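Peptidoglycan D,D-transpeptidase MrdA (Pseudomonas aeruginosa, PDB 7KIS) probably cross-links the peptidoglycan of the cell wall as a D,D-transpeptidase that binds penicillins, and is caught here with a diazabicyclooctane inhibitor. Local coordinates at residues Gly353-Trp367 and Arg383-Lys395. Residues are numbered along the deposited sequence; the frame is centred on the assembly and turned at random.
Sequences GYYQLPNYDHKYRNW and RSNDTYFYDLAHK. With C9D ((2S,5R)-1-formyl-N'-[(3R)-pyrrolidine-3-carbonyl]-5-[(sulfooxy)amino]piperidine-2-carbohydrazide), chain C.
N366 and W367 meet the S384-N385-D386 triplet, the SxD form of the SxN motif of the penicillin-binding transpeptidase fold, where the hairpin of strands 354-355 and 364-365 lies against helix 386-395. The amide oxygen OD1 of N366 takes the backbone N-H of D386 at 2.7 Å, the donor tilted 28° from the carbonyl plane. D386 replies from its side chain: OD2 accepts the backbone N of W367 at 3.0 Å on its anti side, with the carboxylate steeply turned against the indole. OD1 of D386 forms a salt bridge with K330, which also hydrogen-bonds S384 OG beside the predicted acyl-ester serine S327. The indole of W367 stands with CG between the backbone N and the carbonyl carbon (chi1 76°), which brings NE1 to hydrogen-bond R383 O (3.2 Å); one end of the R383 guanidinium, NH2, lies in the ring plane beside CZ2 and CH2. One indole face looks onto CAU of the inhibitor C9D, whose NAO makes a weak hydrogen bond to D386 OD2, so the contact lines this side of the pocket.

Farther along the helix, T387 CG2 lies against the backbone of Y354 and the tyrosines pack together. CB of Y364 sits over one face of the Y390 ring, 4.0 Å from its centroid in a CH-pi contact, and the Y364 ring turns its edge to that same phenol, whose OH reaches weakly to R365 O. Y355 runs past Y390 in the reverse direction and lays a face on the backbone of Y390 and D391, its OH ending 3.2 Å from H394 CD2. L446 of helix 443-449 touches Y355, Y364, Y390 and H394. At the far end L357 CB lies over one face of the H394 imidazole, 4.0 Å from CE1, and P358 CD approaches NE2 at 3.4 Å.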
# COMPACT_ATOMS: atom_id res chain seq x y z
N GLY A 353 27.50 17.85 -4.84
CA GLY A 353 26.27 18.58 -4.61
C GLY A 353 25.37 18.70 -5.82
O GLY A 353 24.33 19.36 -5.73
N TYR A 354 25.74 18.08 -6.94
CA TYR A 354 24.98 18.18 -8.18
C TYR A 354 25.45 17.08 -9.12
O TYR A 354 26.47 16.43 -8.88
CB TYR A 354 25.16 19.56 -8.83
CG TYR A 354 26.61 19.97 -8.97
CD1 TYR A 354 27.22 20.76 -8.00
CD2 TYR A 354 27.37 19.57 -10.06
CE1 TYR A 354 28.54 21.13 -8.12
CE2 TYR A 354 28.69 19.94 -10.19
CZ TYR A 354 29.28 20.72 -9.21
OH TYR A 354 30.59 21.10 -9.33
N TYR A 355 24.69 16.88 -10.19
CA TYR A 355 25.06 15.93 -11.24
C TYR A 355 24.74 16.53 -12.60
O TYR A 355 23.68 17.13 -12.79
CB TYR A 355 24.32 14.59 -11.08
CG TYR A 355 24.57 13.65 -12.24
CD1 TYR A 355 23.63 13.49 -13.25
CD2 TYR A 355 25.76 12.93 -12.34
CE1 TYR A 355 23.85 12.63 -14.31
CE2 TYR A 355 25.99 12.07 -13.39
CZ TYR A 355 25.04 11.92 -14.38
OH TYR A 355 25.26 11.07 -15.43
N GLN A 356 25.66 16.35 -13.54
CA GLN A 356 25.49 16.80 -14.91
C GLN A 356 25.66 15.61 -15.85
O GLN A 356 26.63 14.86 -15.71
CB GLN A 356 26.49 17.89 -15.28
CG GLN A 356 26.39 19.17 -14.47
CD GLN A 356 27.54 20.12 -14.76
OE1 GLN A 356 28.71 19.74 -14.68
NE2 GLN A 356 27.21 21.36 -15.12
N LEU A 357 24.73 15.45 -16.78
CA LEU A 357 24.93 14.45 -17.82
C LEU A 357 25.99 14.95 -18.80
O LEU A 357 26.15 16.16 -18.98
CB LEU A 357 23.61 14.13 -18.53
CG LEU A 357 22.77 15.25 -19.14
CD1 LEU A 357 23.09 15.41 -20.61
CD2 LEU A 357 21.29 14.94 -18.95
N PRO A 358 26.75 14.04 -19.43
CA PRO A 358 27.94 14.48 -20.18
C PRO A 358 27.67 15.36 -21.39
O PRO A 358 28.62 15.67 -22.12
CB PRO A 358 28.57 13.15 -20.62
CG PRO A 358 28.02 12.12 -19.69
CD PRO A 358 26.63 12.57 -19.39
N ASN A 359 26.46 15.89 -21.54
CA ASN A 359 26.13 16.72 -22.69
C ASN A 359 25.88 18.16 -22.25
O ASN A 359 26.56 19.08 -22.70
CB ASN A 359 24.89 16.19 -23.44
CG ASN A 359 25.21 15.12 -24.47
OD1 ASN A 359 26.12 14.31 -24.29
ND2 ASN A 359 24.45 15.11 -25.56
N TYR A 360 24.92 18.34 -21.35
CA TYR A 360 24.46 19.65 -20.92
C TYR A 360 25.29 20.20 -19.77
O TYR A 360 25.90 19.46 -19.00
CB TYR A 360 23.00 19.58 -20.50
CG TYR A 360 22.04 19.70 -21.65
CD1 TYR A 360 21.91 18.67 -22.58
CD2 TYR A 360 21.27 20.84 -21.82
CE1 TYR A 360 21.03 18.78 -23.64
CE2 TYR A 360 20.39 20.96 -22.87
CZ TYR A 360 20.27 19.93 -23.78
OH TYR A 360 19.40 20.04 -24.84
N ASP A 361 25.30 21.53 -19.67
CA ASP A 361 25.89 22.22 -18.53
C ASP A 361 24.89 22.36 -17.38
O ASP A 361 25.25 22.87 -16.32
CB ASP A 361 26.38 23.62 -18.94
CG ASP A 361 27.17 23.61 -20.23
OD1 ASP A 361 26.72 22.97 -21.21
OD2 ASP A 361 28.24 24.25 -20.28
N HIS A 362 23.65 21.93 -17.59
CA HIS A 362 22.63 22.00 -16.55
C HIS A 362 22.94 21.02 -15.42
O HIS A 362 23.34 19.88 -15.66
CB HIS A 362 21.25 21.71 -17.14
CG HIS A 362 20.12 21.95 -16.19
ND1 HIS A 362 19.30 20.94 -15.74
CD2 HIS A 362 19.67 23.09 -15.61
CE1 HIS A 362 18.39 21.44 -14.92
NE2 HIS A 362 18.59 22.74 -14.83
N LYS A 363 22.75 21.48 -14.18
CA LYS A 363 23.08 20.71 -12.99
C LYS A 363 21.81 20.20 -12.31
O LYS A 363 20.89 20.97 -12.05
CB LYS A 363 23.89 21.55 -12.01
CG LYS A 363 25.33 21.75 -12.43
CD LYS A 363 25.83 23.15 -12.14
CE LYS A 363 26.80 23.15 -10.97
NZ LYS A 363 28.18 22.80 -11.41
N TYR A 364 21.78 18.89 -12.04
CA TYR A 364 20.72 18.26 -11.27
C TYR A 364 21.18 18.16 -9.82
O TYR A 364 22.06 17.36 -9.50
CB TYR A 364 20.37 16.88 -11.83
CG TYR A 364 19.89 16.92 -13.26
CD1 TYR A 364 20.79 17.00 -14.32
CD2 TYR A 364 18.53 16.89 -13.56
CE1 TYR A 364 20.36 17.05 -15.62
CE2 TYR A 364 18.09 16.93 -14.86
CZ TYR A 364 19.01 17.01 -15.89
OH TYR A 364 18.57 17.06 -17.20
N ARG A 365 20.59 18.98 -8.95
CA ARG A 365 21.19 19.27 -7.66
C ARG A 365 20.74 18.29 -6.59
O ARG A 365 19.63 17.75 -6.63
CB ARG A 365 20.85 20.70 -7.24
CG ARG A 365 21.26 21.72 -8.28
CD ARG A 365 20.99 23.15 -7.86
NE ARG A 365 21.77 24.09 -8.67
CZ ARG A 365 23.04 24.38 -8.45
NH1 ARG A 365 23.67 25.24 -9.24
NH2 ARG A 365 23.70 23.82 -7.44
N ASN A 366 21.63 18.04 -5.63
CA ASN A 366 21.37 17.16 -4.50
C ASN A 366 20.58 17.91 -3.43
O ASN A 366 20.61 19.14 -3.34
CB ASN A 366 22.69 16.64 -3.93
CG ASN A 366 22.51 15.40 -3.06
OD1 ASN A 366 21.64 14.57 -3.31
ND2 ASN A 366 23.35 15.27 -2.04
N TRP A 367 19.85 17.14 -2.61
CA TRP A 367 19.11 17.77 -1.52
C TRP A 367 20.04 18.43 -0.51
O TRP A 367 19.62 19.36 0.19
CB TRP A 367 18.22 16.74 -0.81
CG TRP A 367 18.95 15.80 0.10
CD1 TRP A 367 19.43 14.56 -0.22
CD2 TRP A 367 19.29 16.01 1.47
NE1 TRP A 367 20.04 13.99 0.87
CE2 TRP A 367 19.97 14.87 1.92
CE3 TRP A 367 19.08 17.07 2.37
CZ2 TRP A 367 20.45 14.74 3.23
CZ3 TRP A 367 19.56 16.95 3.66
CH2 TRP A 367 20.23 15.79 4.08
N ARG A 383 21.86 8.00 3.46
CA ARG A 383 21.84 9.45 3.31
C ARG A 383 20.90 9.91 2.21
O ARG A 383 20.69 11.12 2.06
CB ARG A 383 23.25 9.97 3.01
CG ARG A 383 24.18 9.96 4.22
CD ARG A 383 24.78 11.33 4.48
NE ARG A 383 23.77 12.37 4.62
CZ ARG A 383 23.11 12.63 5.75
NH1 ARG A 383 23.37 11.93 6.84
NH2 ARG A 383 22.21 13.60 5.78
N SER A 384 20.29 8.99 1.47
CA SER A 384 19.45 9.28 0.32
C SER A 384 20.08 10.36 -0.56
O SER A 384 19.53 11.45 -0.76
CB SER A 384 18.04 9.69 0.76
OG SER A 384 17.18 9.83 -0.35
N ASN A 385 21.23 10.03 -1.12
CA ASN A 385 21.92 10.93 -2.03
C ASN A 385 21.25 10.90 -3.40
O ASN A 385 20.95 9.82 -3.92
CB ASN A 385 23.40 10.55 -2.14
CG ASN A 385 24.22 11.60 -2.87
OD1 ASN A 385 24.33 11.58 -4.09
ND2 ASN A 385 24.79 12.53 -2.11
N ASP A 386 21.01 12.07 -3.98
CA ASP A 386 20.34 12.12 -5.27
C ASP A 386 21.31 11.93 -6.43
O ASP A 386 20.94 11.34 -7.44
CB ASP A 386 19.58 13.44 -5.43
CG ASP A 386 18.51 13.64 -4.37
OD1 ASP A 386 17.75 12.68 -4.11
OD2 ASP A 386 18.44 14.74 -3.79
N THR A 387 22.54 12.42 -6.30
CA THR A 387 23.50 12.32 -7.40
C THR A 387 23.86 10.87 -7.69
O THR A 387 24.07 10.50 -8.85
CB THR A 387 24.76 13.13 -7.08
OG1 THR A 387 25.35 12.65 -5.86
CG2 THR A 387 24.40 14.60 -6.91
N TYR A 388 23.95 10.04 -6.65
CA TYR A 388 24.22 8.62 -6.85
C TYR A 388 23.16 7.98 -7.73
O TYR A 388 23.48 7.20 -8.64
CB TYR A 388 24.31 7.90 -5.50
CG TYR A 388 24.58 6.41 -5.58
CD1 TYR A 388 23.56 5.50 -5.81
CD2 TYR A 388 25.87 5.91 -5.40
CE1 TYR A 388 23.80 4.14 -5.87
CE2 TYR A 388 26.12 4.56 -5.46
CZ TYR A 388 25.09 3.68 -5.69
OH TYR A 388 25.33 2.32 -5.75
N PHE A 389 21.89 8.29 -7.48
CA PHE A 389 20.81 7.72 -8.28
C PHE A 389 20.56 8.52 -9.55
O PHE A 389 20.00 7.96 -10.51
CB PHE A 389 19.54 7.62 -7.43
CG PHE A 389 19.69 6.71 -6.24
CD1 PHE A 389 20.14 7.20 -5.03
CD2 PHE A 389 19.39 5.36 -6.34
CE1 PHE A 389 20.29 6.37 -3.94
CE2 PHE A 389 19.54 4.53 -5.25
CZ PHE A 389 19.99 5.03 -4.05
N TYR A 390 20.94 9.80 -9.58
CA TYR A 390 21.05 10.50 -10.85
C TYR A 390 22.02 9.77 -11.77
O TYR A 390 21.73 9.52 -12.95
CB TYR A 390 21.53 11.93 -10.62
CG TYR A 390 20.50 12.88 -10.06
CD1 TYR A 390 19.14 12.70 -10.29
CD2 TYR A 390 20.88 13.97 -9.29
CE1 TYR A 390 18.20 13.57 -9.77
CE2 TYR A 390 19.96 14.85 -8.77
CZ TYR A 390 18.62 14.65 -9.01
OH TYR A 390 17.69 15.52 -8.49
N ASP A 391 23.20 9.42 -11.24
CA ASP A 391 24.21 8.72 -12.03
C ASP A 391 23.78 7.29 -12.35
O ASP A 391 24.04 6.80 -13.45
CB ASP A 391 25.54 8.72 -11.27
CG ASP A 391 26.63 7.98 -12.01
OD1 ASP A 391 27.22 8.56 -12.94
OD2 ASP A 391 26.91 6.82 -11.64
N LEU A 392 23.12 6.62 -11.41
CA LEU A 392 22.68 5.25 -11.64
C LEU A 392 21.62 5.19 -12.73
O LEU A 392 21.69 4.35 -13.64
CB LEU A 392 22.15 4.63 -10.35
CG LEU A 392 21.90 3.12 -10.32
CD1 LEU A 392 22.23 2.55 -8.95
CD2 LEU A 392 20.47 2.79 -10.71
N ALA A 393 20.62 6.08 -12.66
CA ALA A 393 19.56 6.08 -13.66
C ALA A 393 20.09 6.42 -15.04
O ALA A 393 19.56 5.95 -16.05
CB ALA A 393 18.46 7.07 -13.26
N HIS A 394 21.15 7.24 -15.11
CA HIS A 394 21.73 7.59 -16.40
C HIS A 394 22.36 6.37 -17.07
O HIS A 394 22.04 6.04 -18.21
CB HIS A 394 22.76 8.70 -16.23
CG HIS A 394 23.24 9.29 -17.52
ND1 HIS A 394 22.39 9.84 -18.45
CD2 HIS A 394 24.49 9.41 -18.03
CE1 HIS A 394 23.08 10.28 -19.48
NE2 HIS A 394 24.36 10.03 -19.25
N LYS A 395 23.26 5.69 -16.36
CA LYS A 395 23.95 4.54 -16.91
C LYS A 395 23.04 3.34 -17.13
O LYS A 395 23.44 2.39 -17.80
CB LYS A 395 25.11 4.13 -16.00
CG LYS A 395 26.17 5.20 -15.84
CD LYS A 395 27.47 4.61 -15.32
CE LYS A 395 27.45 4.46 -13.81
NZ LYS A 395 28.23 5.54 -13.15
OAF C9D C . 13.11 11.96 5.34
SAY C9D C . 14.03 12.80 4.47
OAD C9D C . 13.71 14.27 4.62
OAE C9D C . 15.39 12.47 5.06
OAR C9D C . 13.93 12.33 2.85
NAQ C9D C . 15.24 12.43 2.27
CAU C9D C . 15.28 13.55 1.24
CAJ C9D C . 14.04 14.35 1.34
CB C9D C . 13.90 15.34 0.26
CAM C9D C . 15.51 12.95 -0.15
N C9D C . 14.42 13.30 -1.15
CAG C9D C . 13.61 12.22 -1.70
OAA C9D C . 12.46 12.41 -1.95
CA C9D C . 13.83 14.69 -1.12
C C9D C . 14.57 15.59 -2.10
O C9D C . 14.28 16.73 -2.16
NAP C9D C . 15.64 15.07 -2.98
NAO C9D C . 16.27 15.99 -3.86
CAS C9D C . 15.49 16.63 -4.91
OAB C9D C . 14.34 16.38 -5.05
CAV C9D C . 16.19 17.68 -5.87
CAI C9D C . 17.07 18.62 -4.98
CAH C9D C . 16.29 20.00 -4.92
NAN C9D C . 15.58 20.02 -6.07
CAL C9D C . 15.24 18.46 -6.44